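Pectinesterase A (Erwinia chrysanthemi, PDB 2NTP) hydrolyses the methyl esters of galacturonosyl units in pectin, releasing methanol, the first step in the maceration and soft-rotting of plant tissue. Local coordinates at residues 172-177 and 204-209; 218-223 and 263-268; 242-247 and 299-304; 279-284 and 293-298. All blocks are in the same frame, centred on the assembly; numbering follows the deposited sequence.

All four contacts belong to the C-terminal half of a right-handed parallel beta-helix. Along the chain, contact 1 closes before contact 2 opens, contacts 2 and 3 alternate their segments, and contact 4 lies inside the loop closed by contact 3. Centres are about 8 Å apart for contacts 2 and 3 and for 3 and 4, and about 12 to 16 Å for the other adjoining pairs. Strands 220-223, 264-268 and 300-304 follow one another at one end of the long sheet. Contact 1 carries the nucleophile, and contacts 3 and 4 add residues of the glycan pocket beside it, so the cleft rests on several successive chain turns, with contact 2 further away.

Contact 1. Residues 172-177 and 204-209; sequences GTVDFI and SGYLTA. With ADA (alpha-D-galactopyranuronic acid), chain C; ADA (alpha-D-galactopyranuronic acid), chain B.
Asp175, the nucleophile, sits at a corner of the right-handed parallel beta-helix, where its backbone takes positive phi and psi. CG lies anti to the carbonyl carbon, beside the backbone N, which sets the carboxylate alongside the Tyr206 ring, the two side chains running the same way with their planes 48° apart. OD1 is 3.5 Å from Tyr206 CD1 and forms a salt bridge with Arg243 NE. Ala209 CB packs against the carboxylate, 3.4 Å from Asp175 CG. OD2 reaches the bound oligosaccharide, 2.6 Å from O6B of the chain C galacturonate, so close for two acid oxygens that one group probably holds a proton. Tyr206, its CG also beside the backbone N, carries its hydroxyl past Val174 CG1 to the chain B sugar, whose O3 lies in the ring plane, 2.9 Å from OH in a hydrogen bond that either could donate. Phe176 takes the crowded first torsion, CG between N and the carbonyl carbon (chi1 70°). Its ring thereby slips between Leu207 O over one face and Gly172 N over the opposite face, with CZ 3.9 Å from Leu207 CG. The backbones are tied by Tyr206 N to Thr173 O, then by Ile177 N to Leu207 O at 3.0 Å and Ala209 N to Ile177 O at 2.9 Å, the last two in the carbonyl plane. The carboxylate is thus held by Arg243 at OD1 and flanked by Ala209 CB and the Tyr206 ring; the guanidinium would favour its ionised form, whereas a sugar carboxylate at OD2 would oppose it.

Contact 2. Residues 218-223 and 263-268; sequences YGLVIT and GQTVFL
Two neighbouring turns of the parallel beta-helix meet here, strands 220-223 and 264-268 running side by side in the long parallel sheet, their axes 4.8 Å apart and 10° from parallel. Gln264, Ile222 and Leu268 lose most surface to the contact. The backbones exchange the alternating bonds of a parallel pair; Ile222 N donates to Val266 O at 2.8 Å, and Leu268 N does the same to Ile222 O, both nearly along the C=O axis. Ile222 lies alongside Phe267, CB and CG2 against CD2 of the ring, while CG1, beside the backbone N, swings CD1 over one ring face, 4.3 Å from its centroid in a CH-pi contact. The same methyl touches Thr265 CG2 at 3.9 Å. On the other face of the sheet, Leu268 CD1 rests 3.7 Å from Thr223 CG2 and also against a methyl of Val221. Thr223 OG1 turns elsewhere, to Asn186, and Thr265 OG1 to Thr208 on strand 205-210 of another sheet. At the start of the strands, Gln264 extends from a CG anti to the backbone N (chi1 178°) and lies alongside Val221 and Tyr218. Its amide oxygen takes over from the main chain where strand pairing has not yet begun: OE1 receives Gly219 N at 2.8 Å in a nearly straight bond, the N-H well above the plane of the amide.

Contact 3. Residues 242-247 and 299-304; sequences GRPWHP and SRFFEY. With ADA (alpha-D-galactopyranuronic acid), chain D; ADA (alpha-D-galactopyranuronic acid), chain E; ADA (alpha-D-galactopyranuronic acid), chain F.
The apex of a phenylalanine ring, rather than any main-chain bond, carries this small contact: Phe301 is aimed edge-on at the peptide link between Arg243 and Pro244, its CZ 3.6 Å from Arg243 C, with Pro244 N in the ring plane. CB of Phe301 points toward the loop and CG stands beside the backbone N; the ring crosses the proline at about a right angle, and Ser299 CB lies over the centre of one face. Ser299 OG touches Pro244 CG at 3.3 Å, bonds to Asn295 O, and is linked through one water to His246 NE2, the water in the plane of the imidazole. On the far side of the loop, the side chains of Arg243 and Trp245 turn to the glycan. Arg243 CG takes the crowded position between N and the carbonyl carbon, and the chain then runs extended to place NH1 and NH2 on the chain E sugar, both bonding its ring oxygen O5, NH2 at 3.0 Å; NH1 also makes a weak bond to carboxylate O6B. Trp245 CG is anti to the backbone N (chi1 -176°), and Pro247 CG sits 3.5 Å above the indole plane. Trp245 NE1 bonds O6B of the chain D sugar at 3.0 Å (154°) and, weakly, O5. Arg243 and Trp245 thus grip the sugars flanking the chain C unit through ring and carboxyl oxygens, consistent with positioning it at Asp175, the nucleophile, whose salt bridge with Arg243 NE lets one guanidinium join nucleophile and substrate.

Contact 4. Residues 279-284 and 293-298; sequences WDKMSG and WFNPED
The indole of Trp293 is held between the side chains of Lys281 and Ser283. Ser283 CB stands over its six-membered ring, 3.5 Å from the centroid and close to the normal, while Lys281 crosses the opposite face obliquely. CG and CD of Lys281 brush CE3, CE makes a CH-pi contact 4.0 Å from the same centroid, and NZ beyond it forms a cation-pi pair at 4.8 Å. Lys281 reaches there because CG takes the crowded position between N and the carbonyl carbon (chi1 61°) and the rest of the chain runs extended. Two bonds between Met282 and Phe294, an antiparallel hydrogen-bonded pair, set the register: Met282 N to Phe294 O at 3.0 Å and Phe294 N to Met282 O at 2.8 Å. Ser283 and Trp293 form the next, non-hydrogen-bonded pair, which puts them on one face together. Further back, Asp280 OD1 uses its anti lone pair to accept Lys281 N at 2.7 Å, and OD2 goes to Tyr277 OH. Pro296 opens a 3-10 segment with CB 3.7 Å from Trp279 CB and CD on Asp280 O. The hairpin of strands 282-285 and 291-294 lies at the edge of the glycan cleft: Phe294 stacks on His246, Met282 touches a bound sugar and packs on Asp175, Arg243 and Trp245, and Trp279, just after strand 276-278, stacks on Phe301 of strand 300-304.

Contact 1. Residues 172-177 and 204-209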
# COMPACT_ATOMS: atom_id res chain seq x y z
N GLY A 172 -0.93 6.98 -5.67
CA GLY A 172 -1.22 7.72 -4.45
C GLY A 172 -0.44 9.01 -4.32
O GLY A 172 0.26 9.45 -5.25
N THR A 173 -0.55 9.62 -3.15
CA THR A 173 0.08 10.90 -2.86
C THR A 173 0.97 10.80 -1.62
O THR A 173 2.19 10.58 -1.73
CB THR A 173 -0.98 12.00 -2.69
OG1 THR A 173 -1.97 11.56 -1.75
CG2 THR A 173 -1.68 12.30 -4.02
N VAL A 174 0.36 10.91 -0.45
CA VAL A 174 1.10 10.92 0.82
C VAL A 174 1.18 9.53 1.42
O VAL A 174 0.16 8.92 1.73
CB VAL A 174 0.44 11.90 1.83
CG1 VAL A 174 1.00 11.70 3.25
CG2 VAL A 174 0.61 13.35 1.38
N ASP A 175 2.42 9.03 1.59
CA ASP A 175 2.67 7.78 2.29
C ASP A 175 1.88 6.62 1.68
O ASP A 175 1.25 5.85 2.40
CB ASP A 175 2.34 7.91 3.80
CG ASP A 175 3.16 9.00 4.50
OD1 ASP A 175 4.07 9.57 3.88
OD2 ASP A 175 2.87 9.29 5.69
N PHE A 176 1.90 6.51 0.35
CA PHE A 176 0.97 5.58 -0.30
C PHE A 176 1.36 4.10 -0.24
O PHE A 176 0.56 3.23 -0.59
CB PHE A 176 0.44 6.07 -1.67
CG PHE A 176 1.45 6.09 -2.80
CD1 PHE A 176 1.70 4.95 -3.56
CD2 PHE A 176 2.08 7.29 -3.16
CE1 PHE A 176 2.60 4.97 -4.64
CE2 PHE A 176 2.97 7.33 -4.25
CZ PHE A 176 3.24 6.17 -4.98
N ILE A 177 2.58 3.84 0.22
CA ILE A 177 2.97 2.50 0.67
C ILE A 177 3.55 2.72 2.05
O ILE A 177 4.57 3.39 2.19
CB ILE A 177 4.03 1.83 -0.22
CG1 ILE A 177 3.53 1.72 -1.67
CG2 ILE A 177 4.40 0.45 0.34
CD1 ILE A 177 4.63 1.36 -2.68
N SER A 204 4.30 17.50 -2.64
CA SER A 204 3.04 16.85 -3.02
C SER A 204 2.82 15.50 -2.33
O SER A 204 1.69 15.12 -2.06
CB SER A 204 2.94 16.68 -4.54
OG SER A 204 2.53 17.89 -5.16
N GLY A 205 3.90 14.76 -2.06
CA GLY A 205 3.75 13.49 -1.36
C GLY A 205 5.02 12.70 -1.14
O GLY A 205 6.12 13.21 -1.35
N TYR A 206 4.84 11.46 -0.69
CA TYR A 206 5.94 10.55 -0.36
C TYR A 206 5.51 9.15 -0.76
O TYR A 206 4.41 8.70 -0.40
CB TYR A 206 6.26 10.59 1.15
CG TYR A 206 6.22 11.98 1.74
CD1 TYR A 206 5.03 12.53 2.21
CD2 TYR A 206 7.37 12.78 1.77
CE1 TYR A 206 4.98 13.82 2.72
CE2 TYR A 206 7.33 14.08 2.28
CZ TYR A 206 6.12 14.59 2.76
OH TYR A 206 6.03 15.86 3.26
N LEU A 207 6.35 8.46 -1.52
CA LEU A 207 6.01 7.12 -1.99
C LEU A 207 5.84 6.16 -0.83
O LEU A 207 4.91 5.35 -0.80
CB LEU A 207 7.09 6.57 -2.93
CG LEU A 207 6.98 6.92 -4.42
CD1 LEU A 207 7.10 8.41 -4.67
CD2 LEU A 207 8.05 6.16 -5.19
N THR A 208 6.76 6.24 0.13
CA THR A 208 6.77 5.27 1.23
C THR A 208 6.85 5.94 2.59
O THR A 208 7.40 7.03 2.73
CB THR A 208 7.92 4.25 1.10
OG1 THR A 208 9.18 4.89 1.29
CG2 THR A 208 7.89 3.57 -0.27
N ALA A 209 6.29 5.26 3.58
CA ALA A 209 6.45 5.66 4.98
C ALA A 209 6.59 4.38 5.81
O ALA A 209 5.63 3.93 6.44
CB ALA A 209 5.26 6.50 5.45
C1 ADA C . -0.89 12.38 8.68
C2 ADA C . -0.54 12.07 10.14
C3 ADA C . 0.72 11.19 10.19
C4 ADA C . 0.54 9.96 9.31
C5 ADA C . 0.21 10.40 7.88
C6 ADA C . 0.01 9.25 6.92
O2 ADA C . -0.34 13.30 10.84
O3 ADA C . 0.99 10.82 11.55
O4 ADA C . -0.56 9.18 9.80
O5 ADA C . -0.99 11.17 7.92
O6B ADA C . 0.81 8.28 6.90
O6A ADA C . -0.97 9.34 6.16
C1 ADA B . 2.20 20.04 6.22
C2 ADA B . 3.13 18.82 6.23
C3 ADA B . 3.17 18.15 4.86
C4 ADA B . 1.75 17.81 4.39
C5 ADA B . 0.84 19.05 4.44
C6 ADA B . -0.58 18.67 4.11
O1 ADA B . 2.76 21.10 5.42
O2 ADA B . 4.45 19.19 6.64
O3 ADA B . 3.97 16.97 4.89
O4 ADA B . 1.21 16.74 5.17
O5 ADA B . 0.89 19.68 5.74
O6B ADA B . -1.36 18.37 5.05
O6A ADA B . -0.94 18.67 2.91

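Contact 2. Residues 218-223 and 263-268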
# COMPACT_ATOMS: atom_id res chain seq x y z
N TYR A 218 14.02 -6.88 6.86
CA TYR A 218 13.52 -6.25 5.65
C TYR A 218 12.19 -5.53 5.85
O TYR A 218 11.30 -6.04 6.52
CB TYR A 218 13.37 -7.28 4.53
CG TYR A 218 14.66 -8.00 4.19
CD1 TYR A 218 15.65 -7.37 3.43
CD2 TYR A 218 14.89 -9.29 4.65
CE1 TYR A 218 16.85 -8.02 3.13
CE2 TYR A 218 16.09 -9.96 4.35
CZ TYR A 218 17.06 -9.32 3.59
OH TYR A 218 18.24 -9.96 3.29
N GLY A 219 12.09 -4.34 5.26
CA GLY A 219 10.85 -3.57 5.27
C GLY A 219 10.30 -3.51 3.86
O GLY A 219 9.91 -4.54 3.30
N LEU A 220 10.29 -2.31 3.29
CA LEU A 220 9.77 -2.11 1.93
C LEU A 220 10.92 -2.19 0.94
O LEU A 220 11.86 -1.40 1.01
CB LEU A 220 9.06 -0.76 1.82
CG LEU A 220 8.08 -0.43 2.96
CD1 LEU A 220 7.53 0.98 2.80
CD2 LEU A 220 6.94 -1.45 3.03
N VAL A 221 10.84 -3.17 0.03
CA VAL A 221 11.89 -3.41 -0.94
C VAL A 221 11.29 -3.33 -2.34
O VAL A 221 10.40 -4.11 -2.69
CB VAL A 221 12.60 -4.77 -0.70
CG1 VAL A 221 13.74 -4.99 -1.70
CG2 VAL A 221 13.13 -4.87 0.74
N ILE A 222 11.77 -2.37 -3.13
CA ILE A 222 11.21 -2.11 -4.46
C ILE A 222 12.26 -2.43 -5.52
O ILE A 222 13.34 -1.82 -5.54
CB ILE A 222 10.71 -0.64 -4.59
CG1 ILE A 222 9.54 -0.37 -3.65
CG2 ILE A 222 10.27 -0.34 -6.03
CD1 ILE A 222 9.92 0.31 -2.35
N THR A 223 11.96 -3.39 -6.39
CA THR A 223 12.93 -3.88 -7.38
C THR A 223 12.40 -3.82 -8.80
O THR A 223 11.22 -4.11 -9.05
CB THR A 223 13.39 -5.34 -7.07
OG1 THR A 223 12.29 -6.25 -7.22
CG2 THR A 223 13.97 -5.47 -5.67
N GLY A 263 12.24 2.76 9.99
CA GLY A 263 11.78 2.13 8.76
C GLY A 263 12.85 1.89 7.71
O GLY A 263 13.84 2.61 7.65
N GLN A 264 12.62 0.87 6.89
CA GLN A 264 13.48 0.57 5.76
C GLN A 264 12.72 0.70 4.45
O GLN A 264 11.65 0.11 4.30
CB GLN A 264 14.08 -0.84 5.87
CG GLN A 264 14.96 -1.24 4.68
CD GLN A 264 15.27 -2.72 4.66
OE1 GLN A 264 14.50 -3.53 4.12
NE2 GLN A 264 16.40 -3.10 5.25
N THR A 265 13.28 1.47 3.52
CA THR A 265 12.85 1.45 2.13
C THR A 265 14.10 1.35 1.28
O THR A 265 15.00 2.19 1.39
CB THR A 265 12.06 2.71 1.71
OG1 THR A 265 10.88 2.82 2.50
CG2 THR A 265 11.67 2.63 0.25
N VAL A 266 14.16 0.31 0.45
CA VAL A 266 15.28 0.12 -0.47
C VAL A 266 14.76 0.01 -1.90
O VAL A 266 13.85 -0.78 -2.18
CB VAL A 266 16.12 -1.13 -0.10
CG1 VAL A 266 17.30 -1.27 -1.05
CG2 VAL A 266 16.61 -1.04 1.34
N PHE A 267 15.33 0.83 -2.78
CA PHE A 267 15.04 0.79 -4.22
C PHE A 267 16.22 0.16 -4.93
O PHE A 267 17.36 0.61 -4.77
CB PHE A 267 14.82 2.19 -4.78
CG PHE A 267 13.54 2.84 -4.34
CD1 PHE A 267 13.51 3.62 -3.18
CD2 PHE A 267 12.37 2.69 -5.08
CE1 PHE A 267 12.32 4.22 -2.76
CE2 PHE A 267 11.18 3.29 -4.67
CZ PHE A 267 11.16 4.06 -3.51
N LEU A 268 15.95 -0.87 -5.74
CA LEU A 268 16.99 -1.48 -6.57
C LEU A 268 16.58 -1.52 -8.03
O LEU A 268 15.46 -1.94 -8.35
CB LEU A 268 17.35 -2.89 -6.09
CG LEU A 268 17.78 -3.05 -4.63
CD1 LEU A 268 16.61 -3.59 -3.81
CD2 LEU A 268 18.97 -3.98 -4.52

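Contact 3. Residues 242-247 and 299-304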
# COMPACT_ATOMS: atom_id res chain seq x y z
N GLY A 242 10.64 8.49 0.46
CA GLY A 242 10.20 7.96 1.74
C GLY A 242 10.43 8.95 2.86
O GLY A 242 11.28 9.83 2.75
N ARG A 243 9.66 8.79 3.93
CA ARG A 243 9.90 9.48 5.20
C ARG A 243 9.64 8.47 6.33
O ARG A 243 8.87 7.52 6.15
CB ARG A 243 9.05 10.75 5.33
CG ARG A 243 7.54 10.54 5.23
CD ARG A 243 6.79 11.87 5.39
NE ARG A 243 5.35 11.66 5.46
CZ ARG A 243 4.47 12.56 5.91
NH1 ARG A 243 4.89 13.75 6.32
NH2 ARG A 243 3.18 12.26 5.94
N PRO A 244 10.29 8.65 7.49
CA PRO A 244 10.22 7.59 8.51
C PRO A 244 8.99 7.67 9.40
O PRO A 244 8.86 8.59 10.20
CB PRO A 244 11.49 7.83 9.35
CG PRO A 244 12.12 9.10 8.82
CD PRO A 244 11.13 9.77 7.93
N TRP A 245 8.08 6.70 9.25
CA TRP A 245 6.89 6.66 10.08
C TRP A 245 7.15 5.93 11.39
O TRP A 245 7.49 4.75 11.40
CB TRP A 245 5.71 6.01 9.33
CG TRP A 245 4.43 6.03 10.11
CD1 TRP A 245 3.97 7.04 10.91
CD2 TRP A 245 3.44 5.00 10.15
NE1 TRP A 245 2.76 6.69 11.46
CE2 TRP A 245 2.41 5.44 11.01
CE3 TRP A 245 3.32 3.73 9.56
CZ2 TRP A 245 1.27 4.67 11.28
CZ3 TRP A 245 2.19 2.96 9.83
CH2 TRP A 245 1.17 3.44 10.69
N HIS A 246 7.02 6.67 12.49
CA HIS A 246 7.11 6.10 13.83
C HIS A 246 5.71 6.14 14.43
O HIS A 246 5.32 7.16 15.00
CB HIS A 246 8.10 6.91 14.67
CG HIS A 246 9.53 6.78 14.23
ND1 HIS A 246 10.50 6.19 15.01
CD2 HIS A 246 10.14 7.14 13.08
CE1 HIS A 246 11.65 6.21 14.37
NE2 HIS A 246 11.47 6.78 13.19
N PRO A 247 4.94 5.04 14.27
CA PRO A 247 3.51 5.07 14.60
C PRO A 247 3.26 5.37 16.07
O PRO A 247 4.03 4.94 16.93
CB PRO A 247 3.05 3.65 14.28
CG PRO A 247 4.04 3.12 13.33
CD PRO A 247 5.35 3.71 13.79
N SER A 299 17.44 6.72 9.30
CA SER A 299 16.55 5.64 8.86
C SER A 299 17.24 4.76 7.82
O SER A 299 18.31 5.12 7.31
CB SER A 299 15.26 6.24 8.30
OG SER A 299 14.70 7.16 9.23
N ARG A 300 16.63 3.63 7.50
CA ARG A 300 17.24 2.65 6.59
C ARG A 300 16.77 2.89 5.16
O ARG A 300 16.01 2.10 4.59
CB ARG A 300 16.98 1.21 7.06
CG ARG A 300 17.63 0.88 8.40
CD ARG A 300 17.27 -0.51 8.87
NE ARG A 300 15.92 -0.59 9.42
CZ ARG A 300 15.32 -1.72 9.79
NH1 ARG A 300 15.95 -2.89 9.65
NH2 ARG A 300 14.10 -1.70 10.28
N PHE A 301 17.23 4.00 4.59
CA PHE A 301 16.81 4.47 3.27
C PHE A 301 17.96 4.34 2.28
O PHE A 301 18.98 5.04 2.40
CB PHE A 301 16.39 5.94 3.35
CG PHE A 301 15.10 6.19 4.11
CD1 PHE A 301 14.21 5.17 4.43
CD2 PHE A 301 14.76 7.50 4.47
CE1 PHE A 301 13.02 5.44 5.11
CE2 PHE A 301 13.57 7.78 5.14
CZ PHE A 301 12.70 6.75 5.47
N PHE A 302 17.81 3.45 1.29
CA PHE A 302 18.90 3.18 0.34
C PHE A 302 18.43 3.00 -1.09
O PHE A 302 17.28 2.64 -1.33
CB PHE A 302 19.67 1.92 0.75
CG PHE A 302 20.26 1.99 2.14
CD1 PHE A 302 21.46 2.65 2.37
CD2 PHE A 302 19.61 1.37 3.20
CE1 PHE A 302 22.01 2.71 3.65
CE2 PHE A 302 20.15 1.43 4.49
CZ PHE A 302 21.35 2.10 4.71
N GLU A 303 19.34 3.23 -2.03
CA GLU A 303 19.12 2.96 -3.44
C GLU A 303 20.26 2.13 -4.01
O GLU A 303 21.37 2.12 -3.48
CB GLU A 303 19.02 4.26 -4.24
CG GLU A 303 17.74 5.04 -4.02
CD GLU A 303 17.83 6.41 -4.63
OE1 GLU A 303 18.26 7.35 -3.93
OE2 GLU A 303 17.48 6.55 -5.83
N TYR A 304 19.96 1.44 -5.11
CA TYR A 304 20.97 0.72 -5.86
C TYR A 304 20.63 0.84 -7.34
O TYR A 304 19.59 0.38 -7.78
CB TYR A 304 21.04 -0.74 -5.43
CG TYR A 304 22.07 -1.56 -6.19
CD1 TYR A 304 23.43 -1.43 -5.91
CD2 TYR A 304 21.68 -2.46 -7.18
CE1 TYR A 304 24.38 -2.18 -6.60
CE2 TYR A 304 22.62 -3.22 -7.88
CZ TYR A 304 23.97 -3.07 -7.58
OH TYR A 304 24.90 -3.82 -8.27
C1 ADA D . -0.35 7.80 10.16
C2 ADA D . -1.70 7.06 10.12
C3 ADA D . -2.62 7.61 11.21
C4 ADA D . -1.94 7.53 12.57
C5 ADA D . -0.60 8.28 12.53
C6 ADA D . 0.11 8.18 13.84
O2 ADA D . -2.33 7.21 8.85
O3 ADA D . -3.87 6.91 11.21
O4 ADA D . -1.69 6.17 12.95
O5 ADA D . 0.23 7.76 11.47
O6B ADA D . 1.25 7.68 13.87
O6A ADA D . -0.48 8.60 14.87
C1 ADA E . 1.17 15.31 5.38
C2 ADA E . -0.24 14.72 5.37
C3 ADA E . -0.96 15.02 6.69
C4 ADA E . -0.09 14.68 7.90
C5 ADA E . 1.31 15.28 7.77
C6 ADA E . 2.17 14.83 8.92
O2 ADA E . -0.98 15.30 4.30
O3 ADA E . -2.20 14.30 6.75
O4 ADA E . 0.05 13.26 8.04
O5 ADA E . 1.89 14.85 6.53
O6B ADA E . 3.33 14.42 8.68
O6A ADA E . 1.70 14.86 10.08
C1 ADA F . -2.26 5.63 14.16
C2 ADA F . -1.47 4.43 14.67
C3 ADA F . -1.61 3.24 13.71
C4 ADA F . -3.09 2.95 13.42
C5 ADA F . -3.77 4.22 12.92
C6 ADA F . -5.24 4.00 12.66
O2 ADA F . -0.10 4.80 14.78
O3 ADA F . -0.95 2.08 14.25
O4 ADA F . -3.77 2.50 14.60
O5 ADA F . -3.62 5.26 13.90
O6B ADA F . -5.60 2.98 12.04
O6A ADA F . -6.04 4.87 13.07
O HOH W 1 13.81 6.78 11.72

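Contact 4. Residues 279-284 and 293-298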
# COMPACT_ATOMS: atom_id res chain seq x y z
N TRP A 279 14.90 11.79 -0.17
CA TRP A 279 14.22 11.34 1.04
C TRP A 279 13.77 12.53 1.88
O TRP A 279 14.14 13.67 1.61
CB TRP A 279 15.15 10.44 1.86
CG TRP A 279 15.70 9.26 1.11
CD1 TRP A 279 16.94 9.15 0.53
CD2 TRP A 279 15.04 8.01 0.86
NE1 TRP A 279 17.08 7.92 -0.06
CE2 TRP A 279 15.93 7.20 0.13
CE3 TRP A 279 13.78 7.50 1.20
CZ2 TRP A 279 15.60 5.89 -0.28
CZ3 TRP A 279 13.45 6.21 0.80
CH2 TRP A 279 14.36 5.42 0.06
N ASP A 280 12.97 12.28 2.92
CA ASP A 280 12.50 13.36 3.78
C ASP A 280 12.35 12.93 5.24
O ASP A 280 12.45 11.74 5.55
CB ASP A 280 11.18 13.94 3.26
CG ASP A 280 11.09 15.46 3.43
OD1 ASP A 280 11.62 16.01 4.42
OD2 ASP A 280 10.47 16.11 2.56
N LYS A 281 12.14 13.91 6.11
CA LYS A 281 11.87 13.68 7.53
C LYS A 281 10.37 13.59 7.79
O LYS A 281 9.55 13.89 6.92
CB LYS A 281 12.49 14.81 8.37
CG LYS A 281 11.95 16.20 8.07
CD LYS A 281 12.71 17.29 8.83
CE LYS A 281 12.07 18.65 8.60
NZ LYS A 281 12.96 19.77 9.02
N MET A 282 10.02 13.16 9.00
CA MET A 282 8.63 13.07 9.42
C MET A 282 8.53 13.32 10.92
O MET A 282 9.43 12.94 11.67
CB MET A 282 8.06 11.69 9.08
CG MET A 282 6.55 11.58 9.23
SD MET A 282 5.94 9.95 8.76
CE MET A 282 4.18 10.18 8.97
N SER A 283 7.44 13.95 11.33
CA SER A 283 7.24 14.31 12.74
C SER A 283 6.22 13.42 13.43
O SER A 283 5.31 12.87 12.80
CB SER A 283 6.82 15.77 12.87
OG SER A 283 5.46 15.94 12.49
N GLY A 284 6.38 13.29 14.74
CA GLY A 284 5.42 12.61 15.60
C GLY A 284 5.39 13.31 16.94
O GLY A 284 5.96 14.39 17.10
N TRP A 293 11.06 15.06 15.59
CA TRP A 293 11.35 14.83 14.18
C TRP A 293 12.24 13.62 14.00
O TRP A 293 13.24 13.44 14.70
CB TRP A 293 12.00 16.07 13.53
CG TRP A 293 11.03 17.19 13.33
CD1 TRP A 293 10.79 18.23 14.18
CD2 TRP A 293 10.14 17.37 12.22
NE1 TRP A 293 9.81 19.05 13.67
CE2 TRP A 293 9.40 18.55 12.46
CE3 TRP A 293 9.90 16.65 11.04
CZ2 TRP A 293 8.43 19.03 11.57
CZ3 TRP A 293 8.93 17.13 10.15
CH2 TRP A 293 8.22 18.31 10.42
N PHE A 294 11.85 12.77 13.05
CA PHE A 294 12.62 11.60 12.67
C PHE A 294 13.23 11.84 11.30
O PHE A 294 12.52 12.17 10.35
CB PHE A 294 11.74 10.36 12.69
CG PHE A 294 11.08 10.13 14.01
CD1 PHE A 294 11.79 9.59 15.08
CD2 PHE A 294 9.74 10.46 14.19
CE1 PHE A 294 11.17 9.37 16.32
CE2 PHE A 294 9.10 10.25 15.42
CZ PHE A 294 9.83 9.70 16.48
N ASN A 295 14.55 11.69 11.21
CA ASN A 295 15.30 12.10 10.03
C ASN A 295 15.69 10.95 9.11
O ASN A 295 15.95 9.84 9.59
CB ASN A 295 16.55 12.88 10.46
CG ASN A 295 16.22 14.14 11.24
OD1 ASN A 295 15.30 14.90 10.89
ND2 ASN A 295 16.97 14.38 12.31
N PRO A 296 15.73 11.20 7.79
CA PRO A 296 16.04 10.14 6.84
C PRO A 296 17.44 9.54 7.03
O PRO A 296 17.63 8.35 6.80
CB PRO A 296 15.90 10.83 5.48
CG PRO A 296 16.09 12.28 5.76
CD PRO A 296 15.47 12.49 7.10
N GLU A 297 18.39 10.36 7.47
CA GLU A 297 19.77 9.90 7.67
C GLU A 297 19.88 8.89 8.82
O GLU A 297 20.84 8.11 8.89
CB GLU A 297 20.74 11.08 7.85
CG GLU A 297 20.47 11.94 9.08
CD GLU A 297 19.62 13.17 8.79
OE1 GLU A 297 18.81 13.15 7.84
OE2 GLU A 297 19.77 14.17 9.53
N ASP A 298 18.90 8.92 9.72
CA ASP A 298 18.83 7.98 10.84
C ASP A 298 17.98 6.75 10.51
O ASP A 298 17.82 5.86 11.35
CB ASP A 298 18.28 8.67 12.08
CG ASP A 298 19.14 9.84 12.54
OD1 ASP A 298 20.39 9.73 12.46
OD2 ASP A 298 18.57 10.85 12.98